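Local coordinates for protein transcriptional regulator Tm0710 (Thermotoga maritima, PDB 2A61) that regulates transcription as a MarR-family winged helix-turn-helix protein, probably binding DNA as a two-fold symmetric dimer, at the interface of chains A and B. Residues are numbered along the deposited sequence; one frame, centred on the assembly and turned at random. Chains: chain A/B, transcriptional regulator Tm0710.

Contact 1: the interface of chains A and B. Residues chain A 138-139, 141-142; chain B 17, 21, 111, 114-115, 118.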
loop_
_atom_site.group_PDB
_atom_site.type_symbol
_atom_site.label_atom_id
_atom_site.label_comp_id
_atom_site.label_asym_id
_atom_site.label_seq_id
_atom_site.Cartn_x
_atom_site.Cartn_y
_atom_site.Cartn_z
ATOM N N MET A 138 4.722 -17.777 0.992
ATOM C CA MET A 138 3.800 -16.841 0.340
ATOM C C MET A 138 3.869 -16.950 -1.173
ATOM O O MET A 138 2.860 -16.919 -1.841
ATOM C CB MET A 138 4.071 -15.395 0.757
ATOM C CG MET A 138 3.585 -15.074 2.152
ATOM S SD MET A 138 3.848 -13.364 2.542
ATOM C CE MET A 138 2.875 -13.243 4.060
ATOM N N GLU A 139 5.072 -17.005 -1.714
ATOM C CA GLU A 139 5.273 -17.209 -3.167
ATOM C C GLU A 139 4.579 -18.446 -3.747
ATOM O O GLU A 139 4.037 -18.412 -4.879
ATOM C CB GLU A 139 6.757 -17.249 -3.462
ATOM C CG GLU A 139 7.345 -15.836 -3.466
ATOM C CD GLU A 139 8.848 -15.826 -3.533
ATOM O OE1 GLU A 139 9.495 -16.921 -3.530
ATOM O OE2 GLU A 139 9.383 -14.711 -3.563
ATOM N N ASN A 141 1.923 -19.758 -2.665
ATOM C CA ASN A 141 0.455 -19.600 -2.563
ATOM C C ASN A 141 -0.176 -18.364 -3.258
ATOM O O ASN A 141 -1.414 -18.186 -3.300
ATOM C CB ASN A 141 0.054 -19.652 -1.071
ATOM C CG ASN A 141 0.214 -21.067 -0.455
ATOM O OD1 ASN A 141 1.194 -21.371 0.248
ATOM N ND2 ASN A 141 -0.727 -21.936 -0.761
ATOM N N PHE A 142 0.675 -17.507 -3.816
ATOM C CA PHE A 142 0.259 -16.220 -4.346
ATOM C C PHE A 142 -0.571 -16.312 -5.630
ATOM O O PHE A 142 -1.199 -15.318 -6.058
ATOM C CB PHE A 142 1.504 -15.390 -4.596
ATOM C CG PHE A 142 1.242 -13.933 -4.775
ATOM C CD1 PHE A 142 0.484 -13.214 -3.832
ATOM C CD2 PHE A 142 1.805 -13.258 -5.869
ATOM C CE1 PHE A 142 0.266 -11.822 -4.001
ATOM C CE2 PHE A 142 1.625 -11.883 -6.019
ATOM C CZ PHE A 142 0.844 -11.163 -5.088
ATOM N N MET B 17 2.916 -8.910 -1.283
ATOM C CA MET B 17 2.095 -10.108 -1.471
ATOM C C MET B 17 0.883 -10.104 -0.559
ATOM O O MET B 17 -0.212 -10.487 -1.005
ATOM C CB MET B 17 2.920 -11.401 -1.245
ATOM C CG MET B 17 3.803 -11.744 -2.449
ATOM S SD MET B 17 4.632 -13.349 -2.414
ATOM C CE MET B 17 5.997 -12.948 -1.310
ATOM N N GLU B 21 -2.848 -9.948 -1.944
ATOM C CA GLU B 21 -3.671 -11.110 -1.596
ATOM C C GLU B 21 -5.030 -10.668 -0.999
ATOM O O GLU B 21 -6.114 -11.129 -1.440
ATOM C CB GLU B 21 -2.902 -12.003 -0.620
ATOM C CG GLU B 21 -3.621 -13.317 -0.279
ATOM C CD GLU B 21 -3.750 -14.186 -1.509
ATOM O OE1 GLU B 21 -2.863 -14.067 -2.371
ATOM O OE2 GLU B 21 -4.721 -14.952 -1.626
ATOM N N PHE B 111 -4.437 -16.486 4.181
ATOM C CA PHE B 111 -3.179 -16.538 3.456
ATOM C C PHE B 111 -2.066 -16.865 4.435
ATOM O O PHE B 111 -1.209 -17.734 4.191
ATOM C CB PHE B 111 -2.931 -15.193 2.761
ATOM C CG PHE B 111 -1.712 -15.169 1.870
ATOM C CD1 PHE B 111 -1.485 -16.202 0.927
ATOM C CD2 PHE B 111 -0.818 -14.102 1.928
ATOM C CE1 PHE B 111 -0.385 -16.184 0.096
ATOM C CE2 PHE B 111 0.273 -14.042 1.069
ATOM C CZ PHE B 111 0.496 -15.114 0.138
ATOM N N LYS B 114 -2.376 -20.660 5.597
ATOM C CA LYS B 114 -1.687 -21.638 4.718
ATOM C C LYS B 114 -0.213 -21.660 5.082
ATOM O O LYS B 114 0.408 -22.739 5.198
ATOM C CB LYS B 114 -1.799 -21.274 3.233
ATOM C CG LYS B 114 -3.120 -20.681 2.826
ATOM C CD LYS B 114 -4.029 -21.654 2.136
ATOM C CE LYS B 114 -4.977 -20.866 1.217
ATOM N NZ LYS B 114 -4.248 -19.850 0.346
ATOM N N ILE B 115 0.355 -20.469 5.267
ATOM C CA ILE B 115 1.769 -20.349 5.647
ATOM C C ILE B 115 2.110 -21.054 6.970
ATOM O O ILE B 115 3.080 -21.822 7.051
ATOM C CB ILE B 115 2.226 -18.864 5.714
ATOM C CG1 ILE B 115 2.022 -18.183 4.366
ATOM C CG2 ILE B 115 3.702 -18.769 6.159
ATOM C CD1 ILE B 115 2.182 -16.692 4.449
ATOM N N ASP B 118 2.224 -24.954 6.453
ATOM C CA ASP B 118 3.431 -25.531 5.824
ATOM C C ASP B 118 4.647 -25.520 6.760
ATOM O O ASP B 118 5.538 -26.369 6.634
ATOM C CB ASP B 118 3.784 -24.836 4.481
ATOM C CG ASP B 118 2.630 -24.886 3.441
ATOM O OD1 ASP B 118 1.583 -25.523 3.709
ATOM O OD2 ASP B 118 2.767 -24.279 2.348
HETATM O O HOH W 1 -3.365 -17.499 -1.732
HETATM O O HOH W 2 -3.176 -21.697 -2.004
#
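The ring of A:Phe142 is thrown back with CG anti to the backbone N (chi1 -164°), which lays its face against B:Met17, whose chain runs extended through CG and then bends at chi3 (-79°) to turn its methyl toward A:Met138. CG of B:Met17 sits above the centre of the A:Phe142 ring, 3.8 Å from the centroid, in a CH-pi contact, while the ring atom CE1 of A:Phe142 lies near CA of B:Met17. An alanine in place of A:Phe142 would probably leave CG of B:Met17 without the aromatic face that covers it and open a gap beside helix 5-23. Beyond the bend, the B:Met17 methyl CE packs 3.7 Å from CB of A:Met138, with the sulfur SD 3.7 Å from the backbone N of A:Glu139. The A:Met138 side chain crosses that of B:Phe111 at about a right angle, its CB 3.6 Å from CZ on the ring; the position of its CG is doubtful. B:Phe111 is also backed from within its own chain: CG of B:Glu21 lies over one face, offset toward the rim. Where helix 121-141 ends, A:Asn141 sets CB against CE1 of B:Phe111. No direct hydrogen bond or salt bridge joins the chains in this patch, and water supplies the polar links instead. One water takes a hydrogen bond from the side-chain amide ND2 of A:Asn141, 2.8 Å away, and lies 3.2 Å from the amine NZ of B:Lys114, a chain bent at chi2 and chi4. Another joins the main chain to a carboxylate, 2.6 Å from the carbonyl O of A:Asn141 and 2.9 Å from OE2 of B:Glu21.

Contact 2: the interface of chains A and B. Residues chain A 14, 17-18, 111-112, 115; chain B 7-8, 11, 134, 138.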
loop_
_atom_site.group_PDB
_atom_site.type_symbol
_atom_site.label_atom_id
_atom_site.label_comp_id
_atom_site.label_asym_id
_atom_site.label_seq_id
_atom_site.Cartn_x
_atom_site.Cartn_y
_atom_site.Cartn_z
ATOM N N ILE A 14 3.845 -3.729 10.749
ATOM C CA ILE A 14 5.220 -3.667 10.227
ATOM C C ILE A 14 5.241 -2.990 8.855
ATOM O O ILE A 14 6.055 -2.102 8.602
ATOM C CB ILE A 14 5.843 -5.084 10.152
ATOM C CG1 ILE A 14 6.193 -5.562 11.576
ATOM C CG2 ILE A 14 7.072 -5.106 9.265
ATOM C CD1 ILE A 14 6.475 -7.085 11.667
ATOM N N MET A 17 4.442 0.786 8.930
ATOM C CA MET A 17 5.544 1.631 9.411
ATOM C C MET A 17 6.631 1.827 8.365
ATOM O O MET A 17 7.143 2.943 8.197
ATOM C CB MET A 17 6.174 1.107 10.725
ATOM C CG MET A 17 5.240 1.346 11.937
ATOM S SD MET A 17 6.010 0.929 13.508
ATOM C CE MET A 17 5.820 -0.867 13.446
ATOM N N VAL A 18 7.000 0.754 7.672
ATOM C CA VAL A 18 8.022 0.927 6.668
ATOM C C VAL A 18 7.476 1.723 5.478
ATOM O O VAL A 18 8.221 2.477 4.884
ATOM C CB VAL A 18 8.706 -0.371 6.264
ATOM C CG1 VAL A 18 7.746 -1.276 5.613
ATOM C CG2 VAL A 18 9.939 -0.041 5.374
ATOM N N PHE A 111 16.062 3.008 7.542
ATOM C CA PHE A 111 15.127 2.680 8.628
ATOM C C PHE A 111 15.390 1.227 9.120
ATOM O O PHE A 111 15.559 0.980 10.305
ATOM C CB PHE A 111 13.712 2.840 8.090
ATOM C CG PHE A 111 12.621 2.626 9.111
ATOM C CD1 PHE A 111 12.687 3.218 10.369
ATOM C CD2 PHE A 111 11.493 1.889 8.778
ATOM C CE1 PHE A 111 11.696 3.024 11.273
ATOM C CE2 PHE A 111 10.474 1.692 9.717
ATOM C CZ PHE A 111 10.581 2.262 10.947
ATOM N N ILE A 112 15.487 0.288 8.180
ATOM C CA ILE A 112 15.669 -1.131 8.521
ATOM C C ILE A 112 17.080 -1.370 9.099
ATOM O O ILE A 112 17.250 -2.202 9.996
ATOM C CB ILE A 112 15.408 -2.025 7.282
ATOM C CG1 ILE A 112 13.912 -1.959 6.845
ATOM C CG2 ILE A 112 15.904 -3.490 7.523
ATOM C CD1 ILE A 112 12.907 -2.421 7.861
ATOM N N ILE A 115 16.885 -0.692 12.751
ATOM C CA ILE A 115 16.159 -1.793 13.390
ATOM C C ILE A 115 17.088 -2.989 13.589
ATOM O O ILE A 115 17.222 -3.520 14.704
ATOM C CB ILE A 115 14.912 -2.247 12.546
ATOM C CG1 ILE A 115 14.032 -1.058 12.140
ATOM C CG2 ILE A 115 14.102 -3.322 13.280
ATOM C CD1 ILE A 115 14.017 0.099 13.097
ATOM N N PHE B 7 17.306 -7.499 3.582
ATOM C CA PHE B 7 16.258 -7.384 4.609
ATOM C C PHE B 7 15.110 -6.494 4.133
ATOM O O PHE B 7 13.946 -6.883 4.192
ATOM C CB PHE B 7 16.832 -6.874 5.947
ATOM C CG PHE B 7 15.980 -7.227 7.161
ATOM C CD1 PHE B 7 16.456 -8.090 8.136
ATOM C CD2 PHE B 7 14.683 -6.699 7.312
ATOM C CE1 PHE B 7 15.662 -8.427 9.266
ATOM C CE2 PHE B 7 13.878 -7.034 8.416
ATOM C CZ PHE B 7 14.364 -7.879 9.402
ATOM N N GLU B 8 15.424 -5.283 3.674
ATOM C CA GLU B 8 14.372 -4.392 3.173
ATOM C C GLU B 8 13.620 -5.015 1.977
ATOM O O GLU B 8 12.393 -4.937 1.864
ATOM C CB GLU B 8 14.952 -3.015 2.767
ATOM C CG GLU B 8 13.871 -1.995 2.400
ATOM C CD GLU B 8 13.376 -2.113 0.968
ATOM O OE1 GLU B 8 14.174 -2.484 0.067
ATOM O OE2 GLU B 8 12.186 -1.806 0.703
ATOM N N LEU B 11 11.379 -7.988 3.014
ATOM C CA LEU B 11 10.194 -7.512 3.732
ATOM C C LEU B 11 9.242 -6.759 2.782
ATOM O O LEU B 11 8.013 -6.882 2.872
ATOM C CB LEU B 11 10.641 -6.621 4.894
ATOM C CG LEU B 11 9.547 -6.161 5.854
ATOM C CD1 LEU B 11 9.030 -7.397 6.654
ATOM C CD2 LEU B 11 10.025 -5.007 6.795
ATOM N N LEU B 134 10.472 -7.704 16.227
ATOM C CA LEU B 134 10.789 -6.803 15.113
ATOM C C LEU B 134 9.882 -5.585 15.120
ATOM O O LEU B 134 10.344 -4.445 14.902
ATOM C CB LEU B 134 10.604 -7.556 13.781
ATOM C CG LEU B 134 10.743 -6.781 12.459
ATOM C CD1 LEU B 134 12.169 -6.269 12.314
ATOM C CD2 LEU B 134 10.290 -7.635 11.231
ATOM N N MET B 138 10.896 -1.782 15.625
ATOM C CA MET B 138 10.536 -0.859 14.542
ATOM C C MET B 138 9.746 0.356 15.110
ATOM O O MET B 138 10.010 1.482 14.755
ATOM C CB MET B 138 9.718 -1.601 13.490
ATOM C CG MET B 138 9.364 -0.793 12.259
ATOM S SD MET B 138 8.550 -1.809 10.994
ATOM C CE MET B 138 9.933 -2.777 10.431
#
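This is an apolar helix-to-helix interface in which helix 121-141 of chain B, together with the start of its helix 5-23, packs against helices 5-23 and 95-119 of chain A; such packing of terminal helices is how MarR-family proteins dimerise, and here it is likely to hold the two subunits together. B:Met138 is inserted among A:Ile14, A:Met17, A:Phe111, A:Ile112 and A:Ile115. Its CG stands anti to the backbone N (chi1 -176°), and the chain stays extended before bending at chi3 (-72°), a course that carries the methyl between two isoleucines. On the way CG meets the tip of the A:Phe111 ring, 3.5 Å from CZ, the two side chains crossing at about a right angle. A:Met17 flanks the same chain, its methyl CE 3.7 Å from CG of B:Met138. At the far end, CE of B:Met138 touches both CG2 of A:Ile14 and CD1 of A:Ile112, at 3.9 Å each. The two methyls of A:Ile14 are divided between partners: CG2 also faces B:Leu11, whereas CD1 reaches CD2 of B:Leu134. The other methyl of B:Leu134, CD1, meets CG2 of A:Ile115, and the leucine thus touches both helix 5-23 and helix 95-119 of chain A. A:Ile112 likewise works through both branches, with CD1 turned toward B:Leu11 and CG2 set against B:Phe7, 3.4 Å from the ring atom CD2. No polar pair bonds across the patch, and packing of aliphatic, thioether and aromatic groups does the joining. The B:Met138 sulfur SD lies 3.5 Å from the main-chain carbonyl O of A:Ile14.

Contact 1 and contact 2 lie about 20 Å apart, measured between the centres of their C-alpha atoms. Both use helices 5-23, 95-119 and 121-141 with the chains exchanged, and contact 2 adds the start of helix 5-23 from chain B. B:Met17, B:Phe111 and B:Ile115 face A:Met138 in contact 1; A:Met17, A:Phe111 and A:Ile115 face B:Met138 in contact 2. These pairings are related by the two-fold, but the methionines differ in first torsion, making symmetry approximate there. Contact 1 takes in the water-bridged end of helix 121-141, contact 2 a largely apolar stretch, and together they probably fix how the two DNA-binding regions are placed.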